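Local coordinates for DUF4974 domain-containing protein (Parabacteroides distasonis, PDB 4M0N) that is a putative membrane-anchored anti-sigma factor, probably antagonising a sigma factor, seen here through its FecR and FecR C-terminal domains, at residues 37-50 with 60-73. The protein carries 1 engineered substitution. Residues are numbered along the deposited sequence; the frame is centred on the assembly and turned at random. Where two conformers were deposited one is given.
Sequences DGTVVHLNAGTVMR and RLVEMEGEAFFNVM. With MG (magnesium ion), chain B.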
loop_
_atom_site.group_PDB
_atom_site.type_symbol
_atom_site.label_atom_id
_atom_site.label_comp_id
_atom_site.label_asym_id
_atom_site.label_seq_id
_atom_site.Cartn_x
_atom_site.Cartn_y
_atom_site.Cartn_z
ATOM N N ASP A 37 -13.763 11.991 13.791
ATOM C CA ASP A 37 -15.013 11.997 13.046
ATOM C C ASP A 37 -15.650 10.604 12.956
ATOM O O ASP A 37 -16.681 10.448 12.300
ATOM C CB ASP A 37 -14.760 12.509 11.615
ATOM C CG ASP A 37 -13.887 11.564 10.808
ATOM O OD1 ASP A 37 -13.138 10.797 11.442
ATOM O OD2 ASP A 37 -13.971 11.573 9.550
ATOM N N GLY A 38 -15.004 9.589 13.530
ATOM C CA GLY A 38 -15.508 8.214 13.438
ATOM C C GLY A 38 -14.936 7.395 12.289
ATOM O O GLY A 38 -15.246 6.213 12.149
ATOM N N THR A 39 -14.120 8.020 11.436
ATOM C CA THR A 39 -13.430 7.313 10.385
ATOM C C THR A 39 -12.463 6.293 10.977
ATOM O O THR A 39 -11.714 6.611 11.893
ATOM C CB THR A 39 -12.673 8.321 9.491
ATOM O OG1 THR A 39 -13.623 9.079 8.727
ATOM C CG2 THR A 39 -11.659 7.598 8.566
ATOM N N VAL A 40 -12.465 5.079 10.446
ATOM C CA VAL A 40 -11.578 4.033 10.902
ATOM C C VAL A 40 -10.438 3.952 9.903
ATOM O O VAL A 40 -10.668 3.926 8.683
ATOM C CB VAL A 40 -12.285 2.669 10.939
ATOM C CG1 VAL A 40 -11.306 1.557 11.308
ATOM C CG2 VAL A 40 -13.383 2.723 11.973
ATOM N N VAL A 41 -9.226 3.961 10.416
ATOM C CA VAL A 41 -8.065 3.824 9.586
ATOM C C VAL A 41 -7.252 2.613 10.053
ATOM O O VAL A 41 -6.925 2.502 11.251
ATOM C CB VAL A 41 -7.132 5.061 9.678
ATOM C CG1 VAL A 41 -6.023 4.940 8.652
ATOM C CG2 VAL A 41 -7.931 6.382 9.520
ATOM N N HIS A 42 -6.962 1.716 9.133
ATOM C CA HIS A 42 -6.033 0.598 9.376
ATOM C C HIS A 42 -4.712 0.965 8.729
ATOM O O HIS A 42 -4.681 1.298 7.529
ATOM C CB HIS A 42 -6.527 -0.651 8.702
ATOM C CG HIS A 42 -7.716 -1.277 9.345
ATOM N ND1 HIS A 42 -8.993 -0.777 9.201
ATOM C CD2 HIS A 42 -7.833 -2.413 10.068
ATOM C CE1 HIS A 42 -9.844 -1.556 9.849
ATOM N NE2 HIS A 42 -9.168 -2.563 10.372
ATOM N N LEU A 43 -3.623 0.908 9.511
ATOM C CA LEU A 43 -2.303 1.300 9.036
ATOM C C LEU A 43 -1.421 0.079 8.912
ATOM O O LEU A 43 -1.301 -0.699 9.854
ATOM C CB LEU A 43 -1.666 2.284 10.003
ATOM C CG LEU A 43 -2.356 3.629 10.122
ATOM C CD1 LEU A 43 -3.455 3.594 11.166
ATOM C CD2 LEU A 43 -1.287 4.648 10.482
ATOM N N ASN A 44 -0.802 -0.089 7.744
ATOM C CA ASN A 44 0.066 -1.230 7.483
ATOM C C ASN A 44 1.468 -0.928 8.006
ATOM O O ASN A 44 1.797 0.216 8.322
ATOM C CB ASN A 44 0.088 -1.531 6.005
ATOM C CG ASN A 44 0.509 -2.966 5.696
ATOM O OD1 ASN A 44 0.744 -3.770 6.622
ATOM N ND2 ASN A 44 0.605 -3.289 4.410
ATOM N N ALA A 45 2.270 -1.975 8.106
ATOM C CA ALA A 45 3.647 -1.920 8.542
ATOM C C ALA A 45 4.423 -0.816 7.839
ATOM O O ALA A 45 4.371 -0.696 6.612
ATOM C CB ALA A 45 4.320 -3.273 8.214
ATOM N N GLY A 46 5.121 0.010 8.612
ATOM C CA GLY A 46 6.021 0.995 8.004
ATOM C C GLY A 46 5.416 2.340 7.717
ATOM O O GLY A 46 6.031 3.184 7.024
ATOM N N THR A 47 4.194 2.530 8.188
ATOM C CA THR A 47 3.398 3.713 7.863
ATOM C C THR A 47 3.374 4.741 8.957
ATOM O O THR A 47 3.392 4.406 10.138
ATOM C CB THR A 47 1.972 3.267 7.575
ATOM O OG1 THR A 47 2.028 2.306 6.523
ATOM C CG2 THR A 47 1.072 4.405 7.224
ATOM N N VAL A 48 3.291 5.996 8.531
ATOM C CA VAL A 48 3.120 7.144 9.423
ATOM C C VAL A 48 1.902 7.917 9.000
ATOM O O VAL A 48 1.696 8.126 7.787
ATOM C CB VAL A 48 4.286 8.130 9.326
ATOM C CG1 VAL A 48 4.156 9.184 10.421
ATOM C CG2 VAL A 48 5.609 7.410 9.393
ATOM N N MET A 49 1.099 8.327 9.985
ATOM C CA MET A 49 -0.034 9.177 9.756
ATOM C C MET A 49 -0.100 10.291 10.819
ATOM O O MET A 49 0.111 10.049 12.021
ATOM C CB MET A 49 -1.350 8.373 9.691
ATOM C CG MET A 49 -2.570 9.255 9.470
ATOM S SD MET A 49 -4.110 8.339 9.255
ATOM C CE MET A 49 -4.385 7.718 10.896
ATOM N N ARG A 50 -0.415 11.495 10.351
ATOM C CA ARG A 50 -0.510 12.704 11.161
ATOM C C ARG A 50 -1.932 13.211 11.031
ATOM O O ARG A 50 -2.454 13.334 9.913
ATOM C CB ARG A 50 0.498 13.713 10.550
ATOM C CG ARG A 50 1.094 14.820 11.356
ATOM C CD ARG A 50 2.162 15.484 10.458
ATOM N NE ARG A 50 3.289 14.564 10.253
ATOM C CZ ARG A 50 3.703 14.000 9.117
ATOM N NH1 ARG A 50 3.133 14.236 7.941
ATOM N NH2 ARG A 50 4.737 13.161 9.178
ATOM N N ARG A 60 -11.701 17.595 6.600
ATOM C CA ARG A 60 -11.105 16.649 7.502
ATOM C C ARG A 60 -9.806 16.187 6.835
ATOM O O ARG A 60 -9.849 15.327 5.975
ATOM C CB ARG A 60 -12.047 15.464 7.675
ATOM C CG ARG A 60 -13.335 15.820 8.391
ATOM C CD ARG A 60 -14.302 14.651 8.403
ATOM N NE ARG A 60 -14.903 14.436 7.106
ATOM C CZ ARG A 60 -15.536 13.323 6.726
ATOM N NH1 ARG A 60 -15.637 12.282 7.534
ATOM N NH2 ARG A 60 -16.107 13.252 5.531
ATOM N N LEU A 61 -8.672 16.749 7.250
ATOM C CA LEU A 61 -7.381 16.489 6.602
ATOM C C LEU A 61 -6.458 15.624 7.441
ATOM O O LEU A 61 -6.230 15.912 8.611
ATOM C CB LEU A 61 -6.664 17.814 6.337
ATOM C CG LEU A 61 -5.263 17.711 5.716
ATOM C CD1 LEU A 61 -5.379 17.271 4.273
ATOM C CD2 LEU A 61 -4.600 19.072 5.825
ATOM N N VAL A 62 -5.916 14.571 6.834
ATOM C CA VAL A 62 -4.846 13.786 7.424
ATOM C C VAL A 62 -3.696 13.697 6.407
ATOM O O VAL A 62 -3.896 13.898 5.187
ATOM C CB VAL A 62 -5.312 12.419 7.947
ATOM C CG1 VAL A 62 -6.512 12.580 8.890
ATOM C CG2 VAL A 62 -5.630 11.451 6.818
ATOM N N GLU A 63 -2.489 13.502 6.925
ATOM C CA GLU A 63 -1.295 13.322 6.100
ATOM C C GLU A 63 -0.770 11.942 6.357
ATOM O O GLU A 63 -0.756 11.479 7.499
ATOM C CB GLU A 63 -0.202 14.355 6.413
ATOM C CG GLU A 63 -0.527 15.769 5.953
ATOM C CD GLU A 63 0.568 16.768 6.314
ATOM O OE1 GLU A 63 1.434 16.446 7.137
ATOM O OE2 GLU A 63 0.532 17.888 5.787
ATOM N N MET A 64 -0.366 11.246 5.299
ATOM C CA MET A 64 0.080 9.905 5.459
ATOM C C MET A 64 1.190 9.572 4.489
ATOM O O MET A 64 1.205 10.046 3.354
ATOM C CB MET A 64 -1.114 8.961 5.255
ATOM C CG MET A 64 -0.814 7.528 5.613
ATOM S SD MET A 64 -0.218 6.477 4.277
ATOM C CE MET A 64 -1.678 6.495 3.228
ATOM N N GLU A 65 2.137 8.776 4.956
ATOM C CA GLU A 65 3.146 8.159 4.141
ATOM C C GLU A 65 3.249 6.700 4.545
ATOM O O GLU A 65 3.392 6.380 5.747
ATOM C CB GLU A 65 4.477 8.901 4.323
ATOM C CG GLU A 65 5.617 8.372 3.489
ATOM C CD GLU A 65 6.309 7.211 4.159
ATOM O OE1 GLU A 65 6.756 7.347 5.342
ATOM O OE2 GLU A 65 6.425 6.175 3.510
ATOM N N GLY A 66 3.095 5.811 3.565
ATOM C CA GLY A 66 2.993 4.368 3.812
ATOM C C GLY A 66 1.708 3.864 3.214
ATOM O O GLY A 66 1.251 4.397 2.200
ATOM N N GLU A 67 1.078 2.890 3.868
ATOM C CA GLU A 67 -0.163 2.306 3.368
ATOM C C GLU A 67 -1.212 2.254 4.433
ATOM O O GLU A 67 -0.937 1.835 5.566
ATOM C CB GLU A 67 0.108 0.895 2.810
ATOM C CG GLU A 67 -1.205 0.231 2.355
ATOM C CD GLU A 67 -0.970 -1.071 1.637
ATOM O OE1 GLU A 67 -0.009 -1.834 1.997
ATOM O OE2 GLU A 67 -1.726 -1.350 0.667
ATOM N N ALA A 68 -2.419 2.734 4.102
ATOM C CA ALA A 68 -3.526 2.709 5.042
ATOM C C ALA A 68 -4.818 2.487 4.302
ATOM O O ALA A 68 -4.973 2.923 3.165
ATOM C CB ALA A 68 -3.601 4.032 5.801
ATOM N N PHE A 69 -5.734 1.814 4.989
ATOM C CA PHE A 69 -7.103 1.626 4.498
ATOM C C PHE A 69 -7.990 2.524 5.351
ATOM O O PHE A 69 -8.030 2.388 6.593
ATOM C CB PHE A 69 -7.514 0.176 4.628
ATOM C CG PHE A 69 -8.890 -0.084 4.109
ATOM C CD1 PHE A 69 -9.130 -0.035 2.751
ATOM C CD2 PHE A 69 -9.920 -0.292 4.973
ATOM C CE1 PHE A 69 -10.415 -0.239 2.253
ATOM C CE2 PHE A 69 -11.208 -0.498 4.483
ATOM C CZ PHE A 69 -11.440 -0.463 3.142
ATOM N N PHE A 70 -8.729 3.395 4.674
ATOM C CA PHE A 70 -9.647 4.333 5.272
ATOM C C PHE A 70 -11.106 3.928 5.043
ATOM O O PHE A 70 -11.498 3.650 3.911
ATOM C CB PHE A 70 -9.439 5.699 4.631
ATOM C CG PHE A 70 -8.090 6.270 4.873
ATOM C CD1 PHE A 70 -7.032 5.898 4.071
ATOM C CD2 PHE A 70 -7.886 7.178 5.898
ATOM C CE1 PHE A 70 -5.775 6.402 4.314
ATOM C CE2 PHE A 70 -6.642 7.686 6.158
ATOM C CZ PHE A 70 -5.581 7.289 5.360
ATOM N N ASN A 71 -11.892 3.883 6.110
ATOM C CA ASN A 71 -13.331 3.754 5.962
ATOM C C ASN A 71 -13.909 5.050 6.488
ATOM O O ASN A 71 -14.104 5.214 7.693
ATOM C CB ASN A 71 -13.848 2.546 6.720
ATOM C CG ASN A 71 -15.322 2.295 6.478
ATOM O OD1 ASN A 71 -16.028 3.143 5.997
ATOM N ND2 ASN A 71 -15.787 1.123 6.855
ATOM N N VAL A 72 -14.130 5.989 5.566
ATOM C CA VAL A 72 -14.505 7.341 5.917
ATOM C C VAL A 72 -15.988 7.528 6.170
ATOM O O VAL A 72 -16.804 7.265 5.311
ATOM C CB VAL A 72 -14.034 8.359 4.848
ATOM C CG1 VAL A 72 -14.523 9.770 5.205
ATOM C CG2 VAL A 72 -12.523 8.332 4.755
ATOM N N MET A 73 -16.291 8.003 7.380
ATOM C CA MET A 73 -17.629 8.402 7.773
ATOM C C MET A 73 -18.176 9.515 6.881
ATOM O O MET A 73 -17.532 10.532 6.682
ATOM C CB MET A 73 -17.585 8.857 9.227
ATOM C CG MET A 73 -17.691 7.719 10.228
ATOM S SD MET A 73 -19.382 7.074 10.409
ATOM C CE MET A 73 -20.344 8.546 10.247
HETATM MG MG MG B . 7.978 3.607 6.461
HETATM O O HOH W 1 -16.131 4.651 9.562
HETATM O O HOH W 2 -10.395 1.118 8.002
HETATM O O HOH W 3 7.625 5.474 7.107
HETATM O O HOH W 4 7.598 4.091 4.521
HETATM O O HOH W 5 8.647 3.024 8.424
HETATM O O HOH W 6 10.070 4.045 6.046
HETATM O O HOH W 7 8.330 1.687 5.857
#
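Thr47 and Gly66 mark a shared corner where both segments pass from one sheet to another, so two antiparallel strand pairs face each other across a hydrophobic interior. Here Thr47 OG1 accepts from Glu67 N at 2.9 Å. Beside it, Gly46 O binds the magnesium ion at 2.1 Å within a type II turn; two of the metal's waters donate to Glu65, one to OE1 and one to OE2, which also accepts from Gln102 N. Between the sheets, Val41 CG1 lies over one face of the Phe70 ring, 4.1 Å from its centroid, and Met49 SD approaches obliquely. At the far end Asp37 CG sits between backbone N and carbonyl carbon (chi1 66°), bringing the carboxylate across Arg60, planes 68° apart. OD1 closes an Asx turn; OD2 takes Arg60 NH1 at 2.7 Å through its anti lone pair and Thr39 OG1 on the syn side, well out of plane. Arg60 NH1 also donates to Met73 O. With an alanine here, Arg60 would probably lose its carboxylate mate and Thr39 the acceptor for its N-H and hydroxyl. Val40 and His42 form hydrogen-bonded pairs with Asn71 and Phe69, between strands 31-34 and 94-100; after a two-residue register slip, Val48 and Arg50 pair with Glu65 and Glu63, between 21-24 and 80-83.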